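Local coordinates for sugar ABC transporter substrate-binding protein, BlMnBP1 (Bifidobacterium animalis subsp. lactis ATCC 27673, PDB 6I5R) that binds manno-oligosaccharides such as mannobiose and probably delivers them to the membrane components of an ABC transporter for uptake, at residues Val195-Met200 against Lys410-Val415; Pro189-Phe194 against Ser261-Glu266. All blocks are in the same frame, centred on the assembly; numbering follows the deposited sequence.

Interaction 1 (Val195-Met200 against Lys410-Val415); sequences VEDWAM and KIQDIV. With ZN (zinc ion), chain G; ZN (zinc ion), chain L; BMA (beta-D-mannopyranose), chain B; BMA (beta-D-mannopyranose), chain C.
Asp197 and Gln412 meet beside a zinc ion ligated by Asp197 OD1 and two waters, where helix 409-420 packs against the short helix 197-201 in a solute-binding protein of the periplasmic-binding-protein type. Asp197 OD1 lies 2.1 Å from the zinc, and the same oxygen receives a weak hydrogen bond from Gln412 NE2 at 3.3 Å, its N-H...O angle only 132°. The amide stands nearly perpendicular to the carboxylate (planes 84° apart); its stronger partner is Phe194 O, while Asp197 OD2 pairs with Lys409. Those waters extend the link, one joining Val195 O to Gln412 NE2, the other donating to Gln412 OE1.

Behind this polar edge, Met200, bent at chi2 and chi3, lays CB against Ile411 CB (3.9 Å), CG against Gln412 CG, and SD against Val415 CG2 (3.8 Å).

On the sugar side, one indole face of Trp198 carries the chain B mannose, C2 over its centre; Glu196 CB and Ala199 CB back the other. An alanine in place of Trp198 would probably leave this mannose without its stacking platform and Glu196 OE1 without its indole donor. That carboxylate oxygen accepts from Trp198 NE1 (2.9 Å) through its anti lone pair and also binds a second zinc, 2.2 Å from OE1.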
loop_
_atom_site.group_PDB
_atom_site.type_symbol
_atom_site.label_atom_id
_atom_site.label_comp_id
_atom_site.label_asym_id
_atom_site.label_seq_id
_atom_site.Cartn_x
_atom_site.Cartn_y
_atom_site.Cartn_z
ATOM N N VAL A 195 12.956 -1.650 10.840
ATOM C CA VAL A 195 14.001 -2.168 9.962
ATOM C C VAL A 195 13.485 -2.343 8.535
ATOM O O VAL A 195 14.267 -2.292 7.583
ATOM C CB VAL A 195 14.592 -3.483 10.514
ATOM C CG1 VAL A 195 15.308 -4.314 9.424
ATOM C CG2 VAL A 195 15.563 -3.184 11.650
ATOM N N GLU A 196 12.187 -2.563 8.358
ATOM C CA GLU A 196 11.605 -2.702 7.027
ATOM C C GLU A 196 11.319 -1.313 6.463
ATOM O O GLU A 196 10.441 -0.590 6.952
ATOM C CB GLU A 196 10.334 -3.540 7.074
ATOM C CG GLU A 196 10.505 -4.951 7.556
ATOM C CD GLU A 196 11.420 -5.797 6.674
ATOM O OE1 GLU A 196 11.260 -5.832 5.437
ATOM O OE2 GLU A 196 12.307 -6.450 7.240
ATOM N N ASP A 197 12.044 -0.933 5.425
ATOM C CA ASP A 197 11.806 0.362 4.817
ATOM C C ASP A 197 10.340 0.536 4.425
ATOM O O ASP A 197 9.766 1.619 4.615
ATOM C CB ASP A 197 12.725 0.559 3.603
ATOM C CG ASP A 197 14.150 0.848 4.016
ATOM O OD1 ASP A 197 14.551 0.331 5.074
ATOM O OD2 ASP A 197 14.844 1.627 3.313
ATOM N N TRP A 198 9.718 -0.517 3.873
ATOM C CA TRP A 198 8.363 -0.377 3.368
ATOM C C TRP A 198 7.393 -0.204 4.535
ATOM O O TRP A 198 6.372 0.468 4.390
ATOM C CB TRP A 198 7.960 -1.580 2.518
ATOM C CG TRP A 198 8.080 -2.848 3.251
ATOM C CD1 TRP A 198 9.134 -3.708 3.226
ATOM C CD2 TRP A 198 7.122 -3.407 4.160
ATOM N NE1 TRP A 198 8.883 -4.767 4.063
ATOM C CE2 TRP A 198 7.662 -4.592 4.659
ATOM C CE3 TRP A 198 5.862 -3.003 4.609
ATOM C CZ2 TRP A 198 6.980 -5.396 5.573
ATOM C CZ3 TRP A 198 5.199 -3.793 5.506
ATOM C CH2 TRP A 198 5.760 -4.969 5.988
ATOM N N ALA A 199 7.713 -0.782 5.698
ATOM C CA ALA A 199 6.810 -0.623 6.834
ATOM C C ALA A 199 6.853 0.810 7.375
ATOM O O ALA A 199 5.844 1.345 7.853
ATOM C CB ALA A 199 7.164 -1.615 7.936
ATOM N N MET A 200 8.049 1.428 7.303
ATOM C CA MET A 200 8.137 2.823 7.709
ATOM C C MET A 200 7.496 3.759 6.670
ATOM O O MET A 200 6.790 4.717 7.028
ATOM C CB MET A 200 9.582 3.214 7.959
ATOM C CG MET A 200 10.184 2.505 9.161
ATOM S SD MET A 200 10.149 3.558 10.630
ATOM C CE MET A 200 8.473 3.303 11.248
ATOM N N LYS A 410 12.975 8.688 5.462
ATOM C CA LYS A 410 12.611 9.893 6.200
ATOM C C LYS A 410 11.779 9.553 7.436
ATOM O O LYS A 410 11.791 10.284 8.428
ATOM C CB LYS A 410 11.849 10.851 5.285
ATOM C CG LYS A 410 10.491 10.317 4.801
ATOM C CD LYS A 410 9.697 11.380 4.038
ATOM C CE LYS A 410 8.313 10.904 3.631
ATOM N NZ LYS A 410 8.304 9.807 2.638
ATOM N N ILE A 411 11.033 8.457 7.377
ATOM C CA ILE A 411 10.221 8.029 8.508
ATOM C C ILE A 411 11.105 7.384 9.565
ATOM O O ILE A 411 10.869 7.527 10.766
ATOM C CB ILE A 411 9.133 7.044 8.028
ATOM C CG1 ILE A 411 8.359 7.612 6.860
ATOM C CG2 ILE A 411 8.172 6.649 9.158
ATOM C CD1 ILE A 411 7.640 8.899 7.150
ATOM N N GLN A 412 12.122 6.639 9.129
ATOM C CA GLN A 412 13.123 6.145 10.060
ATOM C C GLN A 412 13.756 7.308 10.817
ATOM O O GLN A 412 13.997 7.208 12.020
ATOM C CB GLN A 412 14.166 5.304 9.310
ATOM C CG GLN A 412 13.604 3.956 8.873
ATOM C CD GLN A 412 14.522 3.153 7.967
ATOM O OE1 GLN A 412 15.366 3.711 7.264
ATOM N NE2 GLN A 412 14.345 1.826 7.977
ATOM N N ASP A 413 13.964 8.442 10.136
ATOM C CA ASP A 413 14.547 9.603 10.793
ATOM C C ASP A 413 13.620 10.138 11.874
ATOM O O ASP A 413 14.075 10.550 12.944
ATOM C CB ASP A 413 14.860 10.691 9.765
ATOM C CG ASP A 413 15.674 11.828 10.350
ATOM O OD1 ASP A 413 16.662 11.513 11.033
ATOM O OD2 ASP A 413 15.336 13.020 10.082
ATOM N N ILE A 414 12.308 10.102 11.636
ATOM C CA ILE A 414 11.376 10.478 12.694
ATOM C C ILE A 414 11.622 9.622 13.933
ATOM O O ILE A 414 11.712 10.129 15.058
ATOM C CB ILE A 414 9.916 10.359 12.219
ATOM C CG1 ILE A 414 9.633 11.356 11.100
ATOM C CG2 ILE A 414 8.971 10.617 13.391
ATOM C CD1 ILE A 414 8.261 11.256 10.479
ATOM N N VAL A 415 11.705 8.309 13.742
ATOM C CA VAL A 415 11.921 7.400 14.868
ATOM C C VAL A 415 13.242 7.716 15.551
ATOM O O VAL A 415 13.338 7.760 16.782
ATOM C CB VAL A 415 11.881 5.937 14.387
ATOM C CG1 VAL A 415 12.281 4.958 15.517
ATOM C CG2 VAL A 415 10.518 5.590 13.828
HETATM ZN ZN ZN G . 16.625 -0.055 5.409
HETATM ZN ZN ZN L . 12.826 -6.397 3.972
HETATM C C1 BMA B . 4.896 -6.430 2.062
HETATM C C2 BMA B . 5.614 -5.183 1.465
HETATM C C3 BMA B . 4.629 -4.056 1.416
HETATM C C4 BMA B . 3.304 -4.492 0.800
HETATM C C5 BMA B . 2.739 -5.714 1.526
HETATM C C6 BMA B . 1.461 -6.212 0.880
HETATM O O2 BMA B . 5.970 -5.398 0.101
HETATM O O3 BMA B . 5.122 -2.923 0.693
HETATM O O4 BMA B . 2.399 -3.429 0.936
HETATM O O5 BMA B . 3.716 -6.765 1.436
HETATM O O6 BMA B . 1.718 -6.676 -0.456
HETATM C C1 BMA C . 6.411 -11.249 3.313
HETATM C C2 BMA C . 4.927 -10.802 3.318
HETATM C C3 BMA C . 4.785 -9.524 2.502
HETATM C C4 BMA C . 5.863 -8.529 2.848
HETATM C C5 BMA C . 7.252 -9.182 2.812
HETATM C C6 BMA C . 8.350 -8.195 3.122
HETATM O O1 BMA C . 6.431 -12.312 4.209
HETATM O O2 BMA C . 4.581 -10.460 4.698
HETATM O O3 BMA C . 3.537 -8.944 2.667
HETATM O O4 BMA C . 5.852 -7.446 1.917
HETATM O O5 BMA C . 7.269 -10.258 3.736
HETATM O O6 BMA C . 9.562 -8.805 2.660
HETATM O O HOH W 1 16.184 -0.642 7.331
HETATM O O HOH W 2 14.582 -6.658 5.766
HETATM O O HOH W 3 16.999 1.983 5.764
HETATM O O HOH W 4 12.112 -7.831 3.464
HETATM O O HOH W 5 11.986 -5.514 2.645
HETATM O O HOH W 6 14.628 -6.112 3.111
#

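Interaction 2 (Pro189-Phe194 against Ser261-Glu266); sequences PLYTNF and STTDWE. With BMA (beta-D-mannopyranose), chain C.
Tyr191 reaches across to the loop that leads into helix 265-273, and its phenol oxygen makes the direct hydrogen bond of the contact. From CB, CG stands anti to the backbone N (chi1 -166°), starting the ring on its way to Thr263. Further out, CE2 approaches Thr263 CB at 3.7 Å, and CZ packs on both CB and CG2 of that threonine, the two side chains sliding past each other in opposite directions. At the tip, OH accepts from Asp264 N over 2.9 Å with an N-H...O angle of 159°; the donor sits at the ring edge, near its plane. A water bonded to the same OH also donates to Asp264 O, so the hydroxyl is tied to both backbone polar atoms of this N-cap residue.

Next to it, Thr263 OG1 lies near Phe194 N but at a poor angle for bonding; its partner is Val195 N. A second water bridges Thr263 OG1 and Asn193 OD1, donating to the latter at 2.7 Å. The Asn193 amide then meets the edge of the Trp265 indole, with ND2 3.4 Å from CE3 and the two planes 68° apart.

From the other end of that indole, Trp265 NE1 donates to O2 of the chain C mannose at 3.1 Å and more weakly to its ring oxygen O5. O1 of the same mannose donates a hydrogen bond to Glu266 OE2 at 2.7 Å. The arrangement, with a helix N-terminus presenting an aromatic and a carboxylate to the glycan, forms one wall of the mannobiose pocket of this solute-binding protein.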
loop_
_atom_site.group_PDB
_atom_site.type_symbol
_atom_site.label_atom_id
_atom_site.label_comp_id
_atom_site.label_asym_id
_atom_site.label_seq_id
_atom_site.Cartn_x
_atom_site.Cartn_y
_atom_site.Cartn_z
ATOM N N PRO A 189 3.230 -1.466 22.953
ATOM C CA PRO A 189 2.024 -0.757 22.486
ATOM C C PRO A 189 1.978 -0.524 20.981
ATOM O O PRO A 189 0.949 -0.769 20.351
ATOM C CB PRO A 189 2.068 0.567 23.264
ATOM C CG PRO A 189 2.855 0.228 24.537
ATOM C CD PRO A 189 3.869 -0.790 24.106
ATOM N N LEU A 190 3.073 -0.056 20.384
ATOM C CA LEU A 190 3.129 0.131 18.938
ATOM C C LEU A 190 4.486 -0.356 18.461
ATOM O O LEU A 190 5.519 0.165 18.887
ATOM C CB LEU A 190 2.895 1.597 18.561
ATOM C CG LEU A 190 2.778 1.943 17.066
ATOM C CD1 LEU A 190 1.906 3.148 16.792
ATOM C CD2 LEU A 190 4.190 2.186 16.503
ATOM N N TYR A 191 4.484 -1.354 17.583
ATOM C CA TYR A 191 5.715 -1.923 17.062
ATOM C C TYR A 191 6.004 -1.252 15.736
ATOM O O TYR A 191 5.146 -1.243 14.852
ATOM C CB TYR A 191 5.578 -3.430 16.882
ATOM C CG TYR A 191 6.859 -4.169 16.662
ATOM C CD1 TYR A 191 7.637 -4.565 17.724
ATOM C CD2 TYR A 191 7.270 -4.509 15.388
ATOM C CE1 TYR A 191 8.809 -5.270 17.531
ATOM C CE2 TYR A 191 8.427 -5.216 15.187
ATOM C CZ TYR A 191 9.206 -5.592 16.259
ATOM O OH TYR A 191 10.361 -6.315 16.066
ATOM N N THR A 192 7.194 -0.678 15.601
ATOM C CA THR A 192 7.415 0.185 14.462
ATOM C C THR A 192 7.825 -0.571 13.207
ATOM O O THR A 192 7.623 -0.042 12.125
ATOM C CB THR A 192 8.522 1.215 14.718
ATOM O OG1 THR A 192 9.754 0.517 14.957
ATOM C CG2 THR A 192 8.198 2.107 15.870
ATOM N N ASN A 193 8.402 -1.772 13.338
ATOM C CA ASN A 193 9.052 -2.460 12.217
ATOM C C ASN A 193 9.993 -1.506 11.492
ATOM O O ASN A 193 10.086 -1.497 10.266
ATOM C CB ASN A 193 8.033 -3.068 11.259
ATOM C CG ASN A 193 7.663 -4.494 11.648
ATOM O OD1 ASN A 193 8.540 -5.337 11.779
ATOM N ND2 ASN A 193 6.371 -4.751 11.867
ATOM N N PHE A 194 10.719 -0.728 12.286
ATOM C CA PHE A 194 11.693 0.228 11.778
ATOM C C PHE A 194 12.576 -0.380 10.691
ATOM O O PHE A 194 12.901 0.283 9.705
ATOM C CB PHE A 194 12.536 0.724 12.971
ATOM C CG PHE A 194 13.691 1.594 12.606
ATOM C CD1 PHE A 194 14.927 1.032 12.268
ATOM C CD2 PHE A 194 13.577 2.972 12.647
ATOM C CE1 PHE A 194 15.999 1.841 11.947
ATOM C CE2 PHE A 194 14.651 3.780 12.326
ATOM C CZ PHE A 194 15.869 3.197 11.974
ATOM N N SER A 261 16.341 -0.587 16.177
ATOM C CA SER A 261 17.313 -0.960 15.155
ATOM C C SER A 261 17.322 -2.457 14.889
ATOM O O SER A 261 17.945 -2.899 13.917
ATOM C CB SER A 261 18.721 -0.496 15.553
ATOM O OG SER A 261 19.226 -1.305 16.596
ATOM N N THR A 262 16.616 -3.242 15.691
ATOM C CA THR A 262 16.632 -4.681 15.524
ATOM C C THR A 262 15.224 -5.268 15.466
ATOM O O THR A 262 15.030 -6.440 15.782
ATOM C CB THR A 262 17.441 -5.341 16.645
ATOM O OG1 THR A 262 16.765 -5.174 17.893
ATOM C CG2 THR A 262 18.812 -4.738 16.764
ATOM N N THR A 263 14.230 -4.493 15.031
ATOM C CA THR A 263 12.917 -5.088 14.833
ATOM C C THR A 263 12.977 -6.191 13.784
ATOM O O THR A 263 13.866 -6.226 12.922
ATOM C CB THR A 263 11.886 -4.052 14.390
ATOM O OG1 THR A 263 12.257 -3.469 13.143
ATOM C CG2 THR A 263 11.745 -2.986 15.458
ATOM N N ASP A 264 11.987 -7.079 13.829
ATOM C CA ASP A 264 11.922 -8.172 12.869
ATOM C C ASP A 264 10.493 -8.412 12.400
ATOM O O ASP A 264 9.620 -8.789 13.186
ATOM C CB ASP A 264 12.507 -9.450 13.460
ATOM C CG ASP A 264 12.451 -10.590 12.488
ATOM O OD1 ASP A 264 13.181 -10.538 11.463
ATOM O OD2 ASP A 264 11.643 -11.509 12.717
ATOM N N TRP A 265 10.292 -8.262 11.091
ATOM C CA TRP A 265 8.956 -8.292 10.507
ATOM C C TRP A 265 8.280 -9.645 10.687
ATOM O O TRP A 265 7.133 -9.716 11.151
ATOM C CB TRP A 265 9.061 -7.922 9.028
ATOM C CG TRP A 265 7.864 -8.261 8.239
ATOM C CD1 TRP A 265 7.825 -9.092 7.176
ATOM C CD2 TRP A 265 6.510 -7.822 8.459
ATOM N NE1 TRP A 265 6.552 -9.183 6.688
ATOM C CE2 TRP A 265 5.723 -8.403 7.452
ATOM C CE3 TRP A 265 5.895 -6.976 9.392
ATOM C CZ2 TRP A 265 4.339 -8.187 7.343
ATOM C CZ3 TRP A 265 4.499 -6.747 9.278
ATOM C CH2 TRP A 265 3.747 -7.359 8.261
ATOM N N GLU A 266 8.973 -10.730 10.339
ATOM C CA GLU A 266 8.327 -12.037 10.292
ATOM C C GLU A 266 7.909 -12.497 11.673
ATOM O O GLU A 266 6.829 -13.066 11.835
ATOM C CB GLU A 266 9.255 -13.066 9.659
ATOM C CG GLU A 266 9.437 -12.870 8.170
ATOM C CD GLU A 266 8.160 -13.094 7.379
ATOM O OE1 GLU A 266 7.167 -13.561 7.962
ATOM O OE2 GLU A 266 8.149 -12.843 6.161
HETATM C C1 BMA C . 6.411 -11.249 3.313
HETATM C C2 BMA C . 4.927 -10.802 3.318
HETATM C C3 BMA C . 4.785 -9.524 2.502
HETATM C C4 BMA C . 5.863 -8.529 2.848
HETATM C C5 BMA C . 7.252 -9.182 2.812
HETATM C C6 BMA C . 8.350 -8.195 3.122
HETATM O O1 BMA C . 6.431 -12.312 4.209
HETATM O O2 BMA C . 4.581 -10.460 4.698
HETATM O O3 BMA C . 3.537 -8.944 2.667
HETATM O O4 BMA C . 5.852 -7.446 1.917
HETATM O O5 BMA C . 7.269 -10.258 3.736
HETATM O O6 BMA C . 9.562 -8.805 2.660
HETATM O O HOH W 7 9.636 -9.017 16.277
HETATM O O HOH W 8 11.116 -4.851 11.041
#

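In the fold
The centres of the two interactions lie about 10 Å apart, on the same side of the chain's centre. Residues 189-194 and 195-200 are consecutive, running from strand 188-190 into helix 197-201, and their partners follow in the order 261-266 then 410-415, so the two contacts cross along the chain. They touch directly: Gln412 NE2 is 2.7 Å from Phe194 O, and Val195 N is 3.0 Å from Thr263 OG1, both probable hydrogen bonds. One connecting segment thereby appears tied to helix 409-420 and to the loop just before helix 265-273. Trp198 and Trp265, one from each interaction, meet edge-to-face, and both touch the chain C mannose, so the two contacts jointly shape the glycan site.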